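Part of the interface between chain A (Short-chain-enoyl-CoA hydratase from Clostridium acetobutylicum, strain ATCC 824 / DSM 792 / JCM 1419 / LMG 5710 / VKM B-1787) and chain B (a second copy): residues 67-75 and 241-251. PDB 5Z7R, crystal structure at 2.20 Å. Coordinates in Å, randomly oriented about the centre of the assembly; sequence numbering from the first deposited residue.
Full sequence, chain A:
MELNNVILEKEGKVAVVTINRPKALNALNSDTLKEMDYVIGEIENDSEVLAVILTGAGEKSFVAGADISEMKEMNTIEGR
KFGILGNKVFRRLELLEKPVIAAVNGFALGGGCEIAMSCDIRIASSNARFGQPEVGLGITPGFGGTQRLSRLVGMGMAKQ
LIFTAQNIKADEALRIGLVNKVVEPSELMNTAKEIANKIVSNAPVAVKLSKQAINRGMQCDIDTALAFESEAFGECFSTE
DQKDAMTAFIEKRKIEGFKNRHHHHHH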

# COMPACT_ATOMS: atom_id res chain seq x y z
N ASP A 67 -25.17 21.97 7.08
CA ASP A 67 -25.59 22.97 8.06
C ASP A 67 -24.41 23.45 8.92
O ASP A 67 -23.85 22.71 9.74
CB ASP A 67 -26.70 22.39 8.95
CG ASP A 67 -27.70 23.42 9.41
OD1 ASP A 67 -27.25 24.49 9.89
OD2 ASP A 67 -28.93 23.15 9.30
N ILE A 68 -24.03 24.70 8.72
CA ILE A 68 -22.92 25.33 9.43
C ILE A 68 -23.27 25.70 10.88
O ILE A 68 -22.37 25.97 11.67
CB ILE A 68 -22.47 26.60 8.68
CG1 ILE A 68 -22.06 26.24 7.24
CG2 ILE A 68 -21.35 27.32 9.41
CD1 ILE A 68 -21.09 25.09 7.15
N SER A 69 -24.56 25.73 11.22
CA SER A 69 -24.99 25.99 12.60
C SER A 69 -24.62 24.85 13.50
O SER A 69 -24.27 25.09 14.67
CB SER A 69 -26.50 26.17 12.69
OG SER A 69 -26.90 27.23 11.89
N GLU A 70 -24.69 23.62 13.00
CA GLU A 70 -24.37 22.50 13.83
C GLU A 70 -22.89 22.50 14.11
O GLU A 70 -22.46 21.99 15.13
CB GLU A 70 -24.80 21.19 13.21
CG GLU A 70 -26.30 21.07 13.00
CD GLU A 70 -26.70 19.72 12.44
OE1 GLU A 70 -25.84 19.06 11.80
OE2 GLU A 70 -27.88 19.31 12.65
N MET A 71 -22.12 23.13 13.22
CA MET A 71 -20.64 23.04 13.23
C MET A 71 -19.89 24.17 13.93
O MET A 71 -18.81 23.92 14.50
CB MET A 71 -20.13 22.96 11.78
CG MET A 71 -20.20 21.56 11.21
SD MET A 71 -19.59 21.41 9.52
CE MET A 71 -21.07 21.89 8.66
N LYS A 72 -20.45 25.38 13.91
CA LYS A 72 -19.73 26.59 14.32
C LYS A 72 -19.02 26.55 15.67
O LYS A 72 -17.99 27.24 15.86
CB LYS A 72 -20.69 27.77 14.33
CG LYS A 72 -20.08 29.06 14.87
CD LYS A 72 -21.01 30.24 14.63
CE LYS A 72 -20.84 31.29 15.71
NZ LYS A 72 -21.53 30.90 16.97
N GLU A 73 -19.58 25.80 16.62
CA GLU A 73 -19.07 25.82 17.99
C GLU A 73 -18.40 24.52 18.35
O GLU A 73 -17.96 24.35 19.49
CB GLU A 73 -20.20 26.10 18.99
CG GLU A 73 -20.77 27.52 18.90
CD GLU A 73 -19.75 28.62 19.16
OE1 GLU A 73 -18.92 28.48 20.08
OE2 GLU A 73 -19.79 29.64 18.45
N MET A 74 -18.29 23.61 17.40
CA MET A 74 -17.58 22.37 17.65
C MET A 74 -16.12 22.61 17.98
O MET A 74 -15.51 23.60 17.53
CB MET A 74 -17.65 21.46 16.45
CG MET A 74 -19.00 20.83 16.21
SD MET A 74 -18.89 19.75 14.76
CE MET A 74 -20.10 18.51 15.20
N ASN A 75 -15.57 21.75 18.80
CA ASN A 75 -14.15 21.85 19.06
C ASN A 75 -13.44 20.68 18.40
O ASN A 75 -14.08 19.81 17.79
CB ASN A 75 -13.88 21.92 20.58
CG ASN A 75 -14.11 20.58 21.28
OD1 ASN A 75 -14.40 19.55 20.67
ND2 ASN A 75 -13.96 20.60 22.59
N ASP B 241 -9.82 31.31 12.93
CA ASP B 241 -10.31 31.41 11.57
C ASP B 241 -11.49 30.48 11.36
O ASP B 241 -12.42 30.84 10.66
CB ASP B 241 -9.19 31.12 10.55
CG ASP B 241 -8.04 32.16 10.60
OD1 ASP B 241 -7.96 32.95 11.55
OD2 ASP B 241 -7.19 32.15 9.69
N GLN B 242 -11.51 29.31 12.00
CA GLN B 242 -12.69 28.45 11.86
C GLN B 242 -13.94 29.12 12.46
O GLN B 242 -14.93 29.33 11.75
CB GLN B 242 -12.46 27.05 12.42
CG GLN B 242 -13.70 26.16 12.45
CD GLN B 242 -14.51 26.32 13.73
OE1 GLN B 242 -13.99 26.15 14.81
NE2 GLN B 242 -15.77 26.65 13.61
N LYS B 243 -13.91 29.49 13.74
CA LYS B 243 -15.09 30.13 14.36
C LYS B 243 -15.51 31.44 13.68
O LYS B 243 -16.68 31.60 13.35
CB LYS B 243 -14.91 30.33 15.87
CG LYS B 243 -15.61 29.25 16.71
CD LYS B 243 -15.33 29.41 18.20
CE LYS B 243 -16.03 30.63 18.79
NZ LYS B 243 -15.50 30.92 20.14
N ASP B 244 -14.55 32.34 13.45
CA ASP B 244 -14.84 33.63 12.79
C ASP B 244 -15.52 33.45 11.43
O ASP B 244 -16.51 34.12 11.14
CB ASP B 244 -13.56 34.47 12.62
CG ASP B 244 -12.86 34.79 13.95
OD1 ASP B 244 -13.46 34.66 15.03
OD2 ASP B 244 -11.68 35.17 13.90
N ALA B 245 -15.02 32.53 10.61
CA ALA B 245 -15.53 32.36 9.23
C ALA B 245 -16.90 31.67 9.17
O ALA B 245 -17.76 31.97 8.34
CB ALA B 245 -14.50 31.57 8.41
N MET B 246 -17.10 30.71 10.04
CA MET B 246 -18.40 30.12 10.10
C MET B 246 -19.40 31.11 10.69
O MET B 246 -20.59 31.06 10.36
CB MET B 246 -18.33 28.86 10.93
CG MET B 246 -17.49 27.79 10.27
SD MET B 246 -17.93 26.19 10.90
CE MET B 246 -16.90 25.08 9.93
N THR B 247 -18.92 32.01 11.54
CA THR B 247 -19.78 33.01 12.14
C THR B 247 -20.22 34.01 11.09
O THR B 247 -21.40 34.14 10.80
CB THR B 247 -19.07 33.72 13.31
OG1 THR B 247 -18.56 32.73 14.21
CG2 THR B 247 -20.03 34.64 14.05
N ALA B 248 -19.24 34.67 10.48
CA ALA B 248 -19.48 35.63 9.40
C ALA B 248 -20.22 35.03 8.19
O ALA B 248 -20.91 35.75 7.48
CB ALA B 248 -18.16 36.24 8.97
N PHE B 249 -20.09 33.72 7.96
CA PHE B 249 -20.90 33.03 6.95
C PHE B 249 -22.38 33.18 7.32
O PHE B 249 -23.21 33.46 6.46
CB PHE B 249 -20.53 31.54 6.83
CG PHE B 249 -21.42 30.74 5.89
CD1 PHE B 249 -21.35 30.93 4.50
CD2 PHE B 249 -22.33 29.78 6.38
CE1 PHE B 249 -22.17 30.19 3.64
CE2 PHE B 249 -23.14 29.04 5.51
CZ PHE B 249 -23.05 29.24 4.14
N ILE B 250 -22.68 32.98 8.60
CA ILE B 250 -24.06 33.07 9.10
C ILE B 250 -24.53 34.53 9.34
O ILE B 250 -25.70 34.78 9.62
CB ILE B 250 -24.24 32.16 10.34
CG1 ILE B 250 -23.95 30.71 9.95
CG2 ILE B 250 -25.66 32.25 10.89
CD1 ILE B 250 -23.66 29.80 11.12
N GLU B 251 -23.64 35.50 9.16
CA GLU B 251 -24.06 36.87 8.84
C GLU B 251 -24.65 36.93 7.41
O GLU B 251 -24.75 38.01 6.81
CB GLU B 251 -22.90 37.85 9.00
CG GLU B 251 -22.88 38.55 10.35
CD GLU B 251 -23.85 39.71 10.43
OE1 GLU B 251 -23.93 40.37 11.49
OE2 GLU B 251 -24.55 39.99 9.43
O HOH W 1 -14.92 26.39 17.64

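The contact is a mainly apolar packing of a short, irregular segment of chain A against one side of a helix of chain B, fastened at one end by a single direct hydrogen bond and a bridging water. Together the two stretches bury 515 Å². The nearest CA atoms across the contact are those of K72(A) and M246(B), 5.7 Å apart.

In chain A, D67(A) caps the start of a weakly bonded helical segment, its OD1 accepting from S69(A) N at 3.2 Å, and a type I turn from M71(A) to M74(A) follows. I68(A) points toward the helix and meets three side chains there: its CG2 lies 3.7 Å from CB of M246(B) and 3.8 Å from CD1 of I250(B), while its CG1 approaches CE2 of F249(B) at 3.5 Å, obliquely to the ring. M246(B) also reaches the turn, with SD 4.0 Å from CB of M71(A) and 3.9 Å from CA of K72(A).

The polar link centres on Q242(B). Its NE2 donates to K72(A) O at 3.2 Å with a nearly straight angle of 165°, satisfying a carbonyl within the turn. Its OE1 accepts from water 1 at 3.0 Å, and the same water donates to M74(A) O at 2.9 Å; both ends of the amide thus engage chain A, one directly and one through solvent.

Besides its backbone, K72(A) brings its aliphatic chain to the contact. Its CE lies 3.1 Å from OG1 of T247(B), but that hydroxyl donates to K243(B) O within its own helix, at a very short 2.4 Å. The ammonium turns to its neighbour, with NZ forming a 2.6 Å salt bridge to OE2 of E73(A). The other carboxylate oxygen, OE1, remains 4.2 Å from NZ of K243(B), a favourable approach of opposite charges too long for a salt bridge.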